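Local coordinates for protein catechol 2,3-dioxygenase (Pseudomonas sp. KL28, PDB 3HPY) that probably cleaves the ring of catechols next to the diol with molecular oxygen, using a bound iron, in the breakdown of aromatic hydrocarbons, at residues D67-K72 / H201-V206; Q151-L156 / S197-D202; V239-G244 / I256-P261. All blocks are in the same frame, centred on the assembly; numbering follows the deposited sequence.

Interaction 1: residues D67-K72 / H201-V206; sequences DFFGFK and HDIAFV. With MCT (4-methylcatechol), chain J.
Apolar contact carries most of this interface, and one methyl group is at its centre. Ile203 CG1 stands anti to the backbone N (chi1 -168°) and its chain runs on extended, so that CD1 ends against two phenyl rings of strand 65-73. Ile203 CD1 lies 3.7 Å from Phe71 CZ, at the edge of that ring and near its plane, the two side chains crossing at about a right angle. The Phe69 ring is met more loosely and obliquely, Phe69 CD1 to Ile203 CD1 4.0 Å, as the two side chains slide past each other. Phe71 CZ lies in turn at the edge of the Phe69 ring. This is where the sheet of the N-terminal VOC-type domain packs against the C-terminal, glyoxalase-like one that holds the iron. Polar atoms play a smaller part. Asp202 O sits 4.4 Å from Phe71 CE1, buried and without a partner in the model, while the Asp202 carboxylate is held by Cys196 N, Ser197 OG and Lys199. A classic beta bulge at Asp202 and Ile203 starts the pairing with strand 189-195. The ligand contact falls to His201, whose NE2 gives a weak, bent hydrogen bond (3.2 Å, 132°) to O4 of 4-methylcatechol.

Interaction 2: residues Q151-L156 / S197-D202; sequences QLDHCL and SHKVHD. With FE (Fe (III) ion), chain I; MCT (4-methylcatechol), chain J.
Strand 151-159 of the glyoxalase-like C-terminal domain of this extradiol dioxygenase carries His154, which binds the iron through NE2 at 2.4 Å; His216 and Glu267 complete the protein's share of the metal site, and both oxygens of 4-methylcatechol bind the ion too. The tight part of the contact is here. The His201 ring crosses that of His154 obliquely, planes at 47°, with its CE1 and NE2 over one His154 face. His154 NE2 and His201 NE2 lie only 2.9 Å apart with no hydrogen between them, since the first is on the metal and the N-H of the second is turned to the ligand. Asp153 fixes the rotation of the His154 ring from behind: His154 ND1 donates to Asp153 OD2, 2.7 Å away on the anti lone pair, which would tend to make the imidazole a stronger electron donor to the iron.

Away from the metal the fit loosens and becomes polar. Lys199, bent at chi3, meets Asp153 tip to tip; its NZ donates a hydrogen bond to Asp153 O, in the carbonyl plane on a lone pair, and forms a salt bridge with Asp202 OD1 and a longer one, 3.6 Å, with Asp153 OD1. Gln151 NE2 also donates a hydrogen bond to Asp153 OD1, from above the carboxylate plane. Gln151 and Lys199 are the partly exposed residues of the contact; His274 of a second subunit packs on Gln151 and His198 of that subunit on Lys199. Between the tight and loose parts sits a single water, donating to Asp153 OD2 at 2.6 Å and to His201 O at 2.7 Å.

Interaction 3: residues V239-G244 / I256-P261; sequences VNVDIG and IYAWDP. With MCT (4-methylcatechol), chain J.
Tyr257 O is gripped by two backbone N-H groups. Asp242 N comes within 2.5 Å of Tyr257 O, very close, but from above the carbonyl plane, whereas Ile243 N lies 3.3 Å from Tyr257 O, in that plane on a lone pair. Two successive residues facing Tyr257 make a classic beta bulge, and the chain turns a corner here. Two further backbone bonds join the segments: Tyr257 N donates to Ile243 O (3.1 Å, 163°), and Trp259 N to Asn240 O, nearly along the C=O axis.

The Trp259 side chain, CG anti to its carbonyl carbon, brings the six-membered end of its ring up to the segment 239-244. Asp242 CB sits over the face of the six-membered ring of Trp259, 3.8 Å from its centroid, in a CH-pi contact, and the carboxylate is turned 25° from the ring plane. Asp242 CG is anti to the backbone N, and OD2 is taken by a salt bridge to Arg265 on the next strand.

The pair 241-244 and 254-259 belongs to the curled mixed sheet of the glyoxalase-like C-terminal domain, the sheet that surrounds the iron. Its two sides differ. Val241 and Ala258, a non-hydrogen-bonded pair, face helix 224-236, where Met234 touches them; Val241 CG1 also packs on Ile256 CG2. Tyr257 is on the other side, its side chain beside that of Ile243 and pointing the same way, with Ile243 CG2 3.5 Å from Tyr257 CB. The phenol continues toward the active site, where His216 meets the ring and His248 NE2 is hydrogen-bonded to OH. From there Tyr257 OH donates a 2.7 Å hydrogen bond to O3 of 4-methylcatechol, which lies at the ring edge.

Overall arrangement
All three contacts converge on 4-methylcatechol. Interactions 1 and 2 lie 8 Å apart, centre to centre, and share His201 and Asp202. Their strands 203-207 and 151-159 run side by side, parallel, in the C-terminal sheet, probably joined by a hydrogen bond from Ala204 N to Cys155 O. Interaction 3 comes later in the chain, after both have closed; its centre is about 20 Å from each of theirs and it touches neither, although strand 254-259 belongs to the same curled sheet. The ligand is thus approached from separate parts of one domain, while of the three, interaction 1 is the one whose two segments come from the two different domains.

Interaction 1: residues D67-K72 / H201-V206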
loop_
_atom_site.group_PDB
_atom_site.type_symbol
_atom_site.label_atom_id
_atom_site.label_comp_id
_atom_site.label_asym_id
_atom_site.label_seq_id
_atom_site.Cartn_x
_atom_site.Cartn_y
_atom_site.Cartn_z
ATOM N N ASP C 67 -31.302 -14.256 -8.959
ATOM C CA ASP C 67 -32.373 -15.215 -8.715
ATOM C C ASP C 67 -32.528 -15.344 -7.204
ATOM O O ASP C 67 -33.620 -15.197 -6.659
ATOM C CB ASP C 67 -32.045 -16.588 -9.314
ATOM C CG ASP C 67 -31.964 -16.563 -10.832
ATOM O OD1 ASP C 67 -32.732 -15.798 -11.456
ATOM O OD2 ASP C 67 -31.144 -17.319 -11.406
ATOM N N PHE C 68 -31.415 -15.597 -6.525
ATOM C CA PHE C 68 -31.446 -15.751 -5.079
ATOM C C PHE C 68 -30.075 -15.575 -4.434
ATOM O O PHE C 68 -29.044 -15.641 -5.104
ATOM C CB PHE C 68 -32.035 -17.123 -4.724
ATOM C CG PHE C 68 -31.316 -18.275 -5.352
ATOM C CD1 PHE C 68 -30.188 -18.825 -4.746
ATOM C CD2 PHE C 68 -31.773 -18.822 -6.551
ATOM C CE1 PHE C 68 -29.521 -19.908 -5.321
ATOM C CE2 PHE C 68 -31.114 -19.907 -7.139
ATOM C CZ PHE C 68 -29.982 -20.453 -6.520
ATOM N N PHE C 69 -30.082 -15.341 -3.127
ATOM C CA PHE C 69 -28.862 -15.136 -2.359
ATOM C C PHE C 69 -28.903 -16.038 -1.128
ATOM O O PHE C 69 -29.815 -15.934 -0.310
ATOM C CB PHE C 69 -28.772 -13.671 -1.933
ATOM C CG PHE C 69 -27.430 -13.278 -1.386
ATOM C CD1 PHE C 69 -27.269 -13.002 -0.036
ATOM C CD2 PHE C 69 -26.327 -13.171 -2.232
ATOM C CE1 PHE C 69 -26.030 -12.622 0.471
ATOM C CE2 PHE C 69 -25.089 -12.794 -1.735
ATOM C CZ PHE C 69 -24.940 -12.519 -0.379
ATOM N N GLY C 70 -27.909 -16.908 -0.992
ATOM C CA GLY C 70 -27.893 -17.821 0.135
ATOM C C GLY C 70 -26.856 -17.575 1.218
ATOM O O GLY C 70 -25.824 -16.955 0.978
ATOM N N PHE C 71 -27.147 -18.084 2.411
ATOM C CA PHE C 71 -26.266 -17.950 3.568
ATOM C C PHE C 71 -25.980 -19.320 4.180
ATOM O O PHE C 71 -26.906 -20.085 4.456
ATOM C CB PHE C 71 -26.933 -17.098 4.643
ATOM C CG PHE C 71 -27.030 -15.641 4.309
ATOM C CD1 PHE C 71 -25.972 -14.790 4.586
ATOM C CD2 PHE C 71 -28.205 -15.103 3.781
ATOM C CE1 PHE C 71 -26.079 -13.431 4.355
ATOM C CE2 PHE C 71 -28.320 -13.732 3.545
ATOM C CZ PHE C 71 -27.257 -12.899 3.834
ATOM N N LYS C 72 -24.708 -19.630 4.413
ATOM C CA LYS C 72 -24.388 -20.907 5.036
ATOM C C LYS C 72 -24.595 -20.750 6.537
ATOM O O LYS C 72 -24.277 -19.696 7.091
ATOM C CB LYS C 72 -22.944 -21.318 4.751
ATOM C CG LYS C 72 -22.591 -22.653 5.383
ATOM C CD LYS C 72 -21.308 -23.241 4.852
ATOM C CE LYS C 72 -20.997 -24.546 5.560
ATOM N NZ LYS C 72 -19.850 -25.246 4.915
ATOM N N HIS C 201 -20.539 -5.672 7.404
ATOM C CA HIS C 201 -21.835 -6.145 6.914
ATOM C C HIS C 201 -21.737 -7.362 6.006
ATOM O O HIS C 201 -20.790 -7.518 5.225
ATOM C CB HIS C 201 -22.600 -5.039 6.190
ATOM C CG HIS C 201 -21.986 -4.632 4.889
ATOM N ND1 HIS C 201 -20.629 -4.460 4.735
ATOM C CD2 HIS C 201 -22.546 -4.316 3.698
ATOM C CE1 HIS C 201 -20.377 -4.053 3.504
ATOM N NE2 HIS C 201 -21.523 -3.956 2.854
ATOM N N ASP C 202 -22.727 -8.235 6.123
ATOM C CA ASP C 202 -22.782 -9.425 5.297
ATOM C C ASP C 202 -23.822 -9.198 4.208
ATOM O O ASP C 202 -23.836 -9.890 3.189
ATOM C CB ASP C 202 -23.134 -10.634 6.161
ATOM C CG ASP C 202 -21.980 -11.045 7.065
ATOM O OD1 ASP C 202 -21.070 -11.755 6.587
ATOM O OD2 ASP C 202 -21.979 -10.627 8.243
ATOM N N ILE C 203 -24.677 -8.202 4.425
ATOM C CA ILE C 203 -25.722 -7.870 3.469
ATOM C C ILE C 203 -26.311 -6.497 3.788
ATOM O O ILE C 203 -26.302 -6.060 4.948
ATOM C CB ILE C 203 -26.845 -8.947 3.486
ATOM C CG1 ILE C 203 -27.780 -8.760 2.286
ATOM C CG2 ILE C 203 -27.624 -8.867 4.793
ATOM C CD1 ILE C 203 -28.710 -9.954 2.045
ATOM N N ALA C 204 -26.803 -5.806 2.761
ATOM C CA ALA C 204 -27.404 -4.486 2.957
ATOM C C ALA C 204 -28.624 -4.329 2.065
ATOM O O ALA C 204 -28.744 -5.008 1.048
ATOM C CB ALA C 204 -26.391 -3.380 2.654
ATOM N N PHE C 205 -29.525 -3.436 2.469
ATOM C CA PHE C 205 -30.766 -3.159 1.739
ATOM C C PHE C 205 -31.019 -1.655 1.661
ATOM O O PHE C 205 -30.724 -0.905 2.599
ATOM C CB PHE C 205 -31.992 -3.789 2.427
ATOM C CG PHE C 205 -32.015 -5.291 2.407
ATOM C CD1 PHE C 205 -31.383 -6.028 3.406
ATOM C CD2 PHE C 205 -32.680 -5.971 1.396
ATOM C CE1 PHE C 205 -31.414 -7.417 3.396
ATOM C CE2 PHE C 205 -32.716 -7.363 1.377
ATOM C CZ PHE C 205 -32.080 -8.087 2.379
ATOM N N VAL C 206 -31.575 -1.222 0.536
ATOM C CA VAL C 206 -31.897 0.183 0.350
ATOM C C VAL C 206 -33.363 0.273 -0.068
ATOM O O VAL C 206 -33.804 -0.466 -0.949
ATOM C CB VAL C 206 -31.004 0.821 -0.725
ATOM C CG1 VAL C 206 -31.349 2.288 -0.884
ATOM C CG2 VAL C 206 -29.547 0.680 -0.333
HETATM C C1 MCT J . -22.161 1.309 0.618
HETATM C C2 MCT J . -22.458 0.427 -0.434
HETATM C C3 MCT J . -21.779 -0.811 -0.508
HETATM O O3 MCT J . -22.056 -1.650 -1.510
HETATM C C4 MCT J . -20.812 -1.173 0.468
HETATM O O4 MCT J . -20.170 -2.372 0.376
HETATM C C5 MCT J . -20.514 -0.280 1.534
HETATM C C6 MCT J . -21.198 0.960 1.599
HETATM C C MCT J . -22.868 2.624 0.703
#

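Interaction 2: residues Q151-L156 / S197-D202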
loop_
_atom_site.group_PDB
_atom_site.type_symbol
_atom_site.label_atom_id
_atom_site.label_comp_id
_atom_site.label_asym_id
_atom_site.label_seq_id
_atom_site.Cartn_x
_atom_site.Cartn_y
_atom_site.Cartn_z
ATOM N N GLN C 151 -13.198 -13.382 -1.219
ATOM C CA GLN C 151 -14.458 -13.970 -0.767
ATOM C C GLN C 151 -15.664 -13.173 -1.247
ATOM O O GLN C 151 -15.540 -12.009 -1.618
ATOM C CB GLN C 151 -14.521 -14.056 0.769
ATOM C CG GLN C 151 -14.421 -12.719 1.502
ATOM C CD GLN C 151 -14.718 -12.825 2.997
ATOM O OE1 GLN C 151 -14.346 -13.803 3.654
ATOM N NE2 GLN C 151 -15.365 -11.803 3.544
ATOM N N LEU C 152 -16.829 -13.824 -1.255
ATOM C CA LEU C 152 -18.080 -13.158 -1.601
ATOM C C LEU C 152 -18.347 -12.441 -0.275
ATOM O O LEU C 152 -18.680 -13.081 0.720
ATOM C CB LEU C 152 -19.180 -14.193 -1.889
ATOM C CG LEU C 152 -20.626 -13.688 -1.989
ATOM C CD1 LEU C 152 -20.781 -12.872 -3.268
ATOM C CD2 LEU C 152 -21.614 -14.862 -1.979
ATOM N N ASP C 153 -18.163 -11.124 -0.248
ATOM C CA ASP C 153 -18.337 -10.362 0.989
ATOM C C ASP C 153 -19.782 -10.096 1.383
ATOM O O ASP C 153 -20.139 -10.187 2.555
ATOM C CB ASP C 153 -17.620 -9.016 0.890
ATOM C CG ASP C 153 -17.318 -8.430 2.241
ATOM O OD1 ASP C 153 -16.402 -8.965 2.912
ATOM O OD2 ASP C 153 -17.998 -7.455 2.639
ATOM N N HIS C 154 -20.595 -9.746 0.392
ATOM C CA HIS C 154 -21.994 -9.435 0.616
ATOM C C HIS C 154 -22.641 -9.041 -0.698
ATOM O O HIS C 154 -22.089 -9.258 -1.775
ATOM C CB HIS C 154 -22.127 -8.252 1.569
ATOM C CG HIS C 154 -21.497 -6.993 1.061
ATOM N ND1 HIS C 154 -20.146 -6.738 1.172
ATOM C CD2 HIS C 154 -22.033 -5.906 0.452
ATOM C CE1 HIS C 154 -19.879 -5.548 0.662
ATOM N NE2 HIS C 154 -21.006 -5.024 0.218
ATOM N N CYS C 155 -23.831 -8.454 -0.585
ATOM C CA CYS C 155 -24.570 -7.968 -1.738
ATOM C C CYS C 155 -25.480 -6.880 -1.202
ATOM O O CYS C 155 -25.735 -6.809 0.005
ATOM C CB CYS C 155 -25.395 -9.082 -2.396
ATOM S SG CYS C 155 -26.895 -9.578 -1.500
ATOM N N LEU C 156 -25.947 -6.012 -2.088
ATOM C CA LEU C 156 -26.830 -4.935 -1.683
ATOM C C LEU C 156 -28.089 -5.069 -2.522
ATOM O O LEU C 156 -28.032 -5.021 -3.749
ATOM C CB LEU C 156 -26.155 -3.583 -1.924
ATOM C CG LEU C 156 -26.772 -2.323 -1.311
ATOM C CD1 LEU C 156 -25.809 -1.154 -1.475
ATOM C CD2 LEU C 156 -28.088 -2.004 -1.983
ATOM N N SER C 197 -21.899 -11.390 11.987
ATOM C CA SER C 197 -20.533 -11.735 12.377
ATOM C C SER C 197 -19.855 -10.461 12.897
ATOM O O SER C 197 -20.527 -9.609 13.474
ATOM C CB SER C 197 -19.797 -12.236 11.133
ATOM O OG SER C 197 -19.740 -11.205 10.147
ATOM N N HIS C 198 -18.536 -10.331 12.738
ATOM C CA HIS C 198 -17.892 -9.084 13.154
ATOM C C HIS C 198 -17.390 -8.284 11.943
ATOM O O HIS C 198 -16.493 -7.438 12.049
ATOM C CB HIS C 198 -16.768 -9.290 14.199
ATOM C CG HIS C 198 -15.636 -10.154 13.743
ATOM N ND1 HIS C 198 -15.496 -11.465 14.142
ATOM C CD2 HIS C 198 -14.590 -9.898 12.923
ATOM C CE1 HIS C 198 -14.415 -11.983 13.588
ATOM N NE2 HIS C 198 -13.847 -11.053 12.840
ATOM N N LYS C 199 -17.994 -8.551 10.787
ATOM C CA LYS C 199 -17.671 -7.823 9.560
ATOM C C LYS C 199 -18.596 -6.596 9.558
ATOM O O LYS C 199 -19.649 -6.612 10.202
ATOM C CB LYS C 199 -17.965 -8.680 8.317
ATOM C CG LYS C 199 -17.062 -9.888 8.121
ATOM C CD LYS C 199 -17.626 -10.872 7.098
ATOM C CE LYS C 199 -17.861 -10.220 5.744
ATOM N NZ LYS C 199 -18.602 -11.098 4.808
ATOM N N VAL C 200 -18.210 -5.538 8.850
ATOM C CA VAL C 200 -19.034 -4.328 8.770
ATOM C C VAL C 200 -20.438 -4.662 8.264
ATOM O O VAL C 200 -21.407 -4.005 8.634
ATOM C CB VAL C 200 -18.393 -3.259 7.858
ATOM C CG1 VAL C 200 -17.473 -2.376 8.671
ATOM C CG2 VAL C 200 -17.623 -3.927 6.728
ATOM N N HIS C 201 -20.539 -5.672 7.404
ATOM C CA HIS C 201 -21.835 -6.145 6.914
ATOM C C HIS C 201 -21.737 -7.362 6.006
ATOM O O HIS C 201 -20.790 -7.518 5.225
ATOM C CB HIS C 201 -22.600 -5.039 6.190
ATOM C CG HIS C 201 -21.986 -4.632 4.889
ATOM N ND1 HIS C 201 -20.629 -4.460 4.735
ATOM C CD2 HIS C 201 -22.546 -4.316 3.698
ATOM C CE1 HIS C 201 -20.377 -4.053 3.504
ATOM N NE2 HIS C 201 -21.523 -3.956 2.854
ATOM N N ASP C 202 -22.727 -8.235 6.123
ATOM C CA ASP C 202 -22.782 -9.425 5.297
ATOM C C ASP C 202 -23.822 -9.198 4.208
ATOM O O ASP C 202 -23.836 -9.890 3.189
ATOM C CB ASP C 202 -23.134 -10.634 6.161
ATOM C CG ASP C 202 -21.980 -11.045 7.065
ATOM O OD1 ASP C 202 -21.070 -11.755 6.587
ATOM O OD2 ASP C 202 -21.979 -10.627 8.243
HETATM FE FE FE I . -21.077 -3.217 -1.329
HETATM C C1 MCT J . -22.161 1.309 0.618
HETATM C C2 MCT J . -22.458 0.427 -0.434
HETATM C C3 MCT J . -21.779 -0.811 -0.508
HETATM O O3 MCT J . -22.056 -1.650 -1.510
HETATM C C4 MCT J . -20.812 -1.173 0.468
HETATM O O4 MCT J . -20.170 -2.372 0.376
HETATM C C5 MCT J . -20.514 -0.280 1.534
HETATM C C6 MCT J . -21.198 0.960 1.599
HETATM C C MCT J . -22.868 2.624 0.703
HETATM O O HOH W 1 -18.322 -6.377 5.032
#

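Interaction 3: residues V239-G244 / I256-P261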
loop_
_atom_site.group_PDB
_atom_site.type_symbol
_atom_site.label_atom_id
_atom_site.label_comp_id
_atom_site.label_asym_id
_atom_site.label_seq_id
_atom_site.Cartn_x
_atom_site.Cartn_y
_atom_site.Cartn_z
ATOM N N VAL C 239 -13.958 -2.841 -19.294
ATOM C CA VAL C 239 -15.093 -3.044 -18.408
ATOM C C VAL C 239 -15.648 -1.693 -17.974
ATOM O O VAL C 239 -14.899 -0.837 -17.508
ATOM C CB VAL C 239 -14.675 -3.797 -17.129
ATOM C CG1 VAL C 239 -15.882 -3.978 -16.227
ATOM C CG2 VAL C 239 -14.047 -5.129 -17.482
ATOM N N ASN C 240 -16.956 -1.504 -18.117
ATOM C CA ASN C 240 -17.587 -0.253 -17.711
ATOM C C ASN C 240 -17.573 -0.130 -16.193
ATOM O O ASN C 240 -18.077 -0.998 -15.478
ATOM C CB ASN C 240 -19.030 -0.184 -18.217
ATOM C CG ASN C 240 -19.111 -0.022 -19.720
ATOM O OD1 ASN C 240 -20.193 -0.121 -20.312
ATOM N ND2 ASN C 240 -17.966 0.238 -20.352
ATOM N N VAL C 241 -16.989 0.962 -15.719
ATOM C CA VAL C 241 -16.877 1.243 -14.300
ATOM C C VAL C 241 -17.880 2.315 -13.907
ATOM O O VAL C 241 -17.978 3.351 -14.561
ATOM C CB VAL C 241 -15.459 1.743 -13.952
ATOM C CG1 VAL C 241 -15.374 2.075 -12.484
ATOM C CG2 VAL C 241 -14.423 0.687 -14.326
ATOM N N ASP C 242 -18.621 2.053 -12.834
ATOM C CA ASP C 242 -19.633 2.973 -12.323
ATOM C C ASP C 242 -18.980 4.107 -11.522
ATOM O O ASP C 242 -19.051 5.274 -11.898
ATOM C CB ASP C 242 -20.612 2.190 -11.445
ATOM C CG ASP C 242 -21.780 3.027 -10.977
ATOM O OD1 ASP C 242 -21.885 4.199 -11.396
ATOM O OD2 ASP C 242 -22.596 2.508 -10.191
ATOM N N ILE C 243 -18.346 3.761 -10.409
ATOM C CA ILE C 243 -17.663 4.754 -9.592
ATOM C C ILE C 243 -16.220 4.266 -9.418
ATOM O O ILE C 243 -15.986 3.168 -8.916
ATOM C CB ILE C 243 -18.359 4.931 -8.210
ATOM C CG1 ILE C 243 -17.698 6.071 -7.430
ATOM C CG2 ILE C 243 -18.278 3.646 -7.401
ATOM C CD1 ILE C 243 -17.818 7.422 -8.103
ATOM N N GLY C 244 -15.267 5.082 -9.873
ATOM C CA GLY C 244 -13.851 4.736 -9.804
ATOM C C GLY C 244 -13.359 4.387 -8.417
ATOM O O GLY C 244 -14.162 4.348 -7.481
ATOM N N ILE C 256 -14.782 -0.004 -5.678
ATOM C CA ILE C 256 -14.962 0.353 -7.076
ATOM C C ILE C 256 -16.209 -0.367 -7.570
ATOM O O ILE C 256 -16.384 -1.562 -7.305
ATOM C CB ILE C 256 -13.794 -0.115 -7.962
ATOM C CG1 ILE C 256 -12.527 0.653 -7.607
ATOM C CG2 ILE C 256 -14.166 0.090 -9.435
ATOM C CD1 ILE C 256 -11.347 0.357 -8.521
ATOM N N TYR C 257 -17.074 0.353 -8.275
ATOM C CA TYR C 257 -18.277 -0.252 -8.834
ATOM C C TYR C 257 -18.097 -0.385 -10.341
ATOM O O TYR C 257 -17.757 0.584 -11.024
ATOM C CB TYR C 257 -19.521 0.596 -8.567
ATOM C CG TYR C 257 -20.110 0.500 -7.174
ATOM C CD1 TYR C 257 -19.797 -0.559 -6.322
ATOM C CD2 TYR C 257 -20.997 1.474 -6.717
ATOM C CE1 TYR C 257 -20.352 -0.644 -5.045
ATOM C CE2 TYR C 257 -21.561 1.404 -5.450
ATOM C CZ TYR C 257 -21.235 0.346 -4.618
ATOM O OH TYR C 257 -21.780 0.303 -3.356
ATOM N N ALA C 258 -18.338 -1.588 -10.853
ATOM C CA ALA C 258 -18.216 -1.851 -12.274
ATOM C C ALA C 258 -19.403 -2.674 -12.723
ATOM O O ALA C 258 -20.196 -3.130 -11.898
ATOM C CB ALA C 258 -16.925 -2.600 -12.558
ATOM N N TRP C 259 -19.530 -2.869 -14.031
ATOM C CA TRP C 259 -20.641 -3.652 -14.549
ATOM C C TRP C 259 -20.162 -4.881 -15.267
ATOM O O TRP C 259 -19.115 -4.867 -15.913
ATOM C CB TRP C 259 -21.485 -2.819 -15.516
ATOM C CG TRP C 259 -22.455 -1.959 -14.824
ATOM C CD1 TRP C 259 -23.565 -2.365 -14.138
ATOM C CD2 TRP C 259 -22.388 -0.539 -14.686
ATOM N NE1 TRP C 259 -24.194 -1.279 -13.578
ATOM C CE2 TRP C 259 -23.490 -0.146 -13.898
ATOM C CE3 TRP C 259 -21.502 0.441 -15.154
ATOM C CZ2 TRP C 259 -23.731 1.187 -13.564
ATOM C CZ3 TRP C 259 -21.741 1.768 -14.825
ATOM C CH2 TRP C 259 -22.848 2.129 -14.036
ATOM N N ASP C 260 -20.909 -5.967 -15.159
ATOM C CA ASP C 260 -20.471 -7.120 -15.894
ATOM C C ASP C 260 -21.132 -7.025 -17.282
ATOM O O ASP C 260 -22.040 -6.219 -17.498
ATOM C CB ASP C 260 -20.748 -8.411 -15.097
ATOM C CG ASP C 260 -22.139 -8.966 -15.285
ATOM O OD1 ASP C 260 -23.058 -8.223 -15.698
ATOM O OD2 ASP C 260 -22.305 -10.173 -14.990
ATOM N N PRO C 261 -20.635 -7.799 -18.253
ATOM C CA PRO C 261 -21.114 -7.840 -19.644
ATOM C C PRO C 261 -22.629 -7.805 -19.873
ATOM O O PRO C 261 -23.084 -7.392 -20.940
ATOM C CB PRO C 261 -20.478 -9.115 -20.190
ATOM C CG PRO C 261 -19.208 -9.219 -19.403
ATOM C CD PRO C 261 -19.640 -8.857 -18.009
HETATM C C1 MCT J . -22.161 1.309 0.618
HETATM C C2 MCT J . -22.458 0.427 -0.434
HETATM C C3 MCT J . -21.779 -0.811 -0.508
HETATM O O3 MCT J . -22.056 -1.650 -1.510
HETATM C C4 MCT J . -20.812 -1.173 0.468
HETATM O O4 MCT J . -20.170 -2.372 0.376
HETATM C C5 MCT J . -20.514 -0.280 1.534
HETATM C C6 MCT J . -21.198 0.960 1.599
HETATM C C MCT J . -22.868 2.624 0.703
#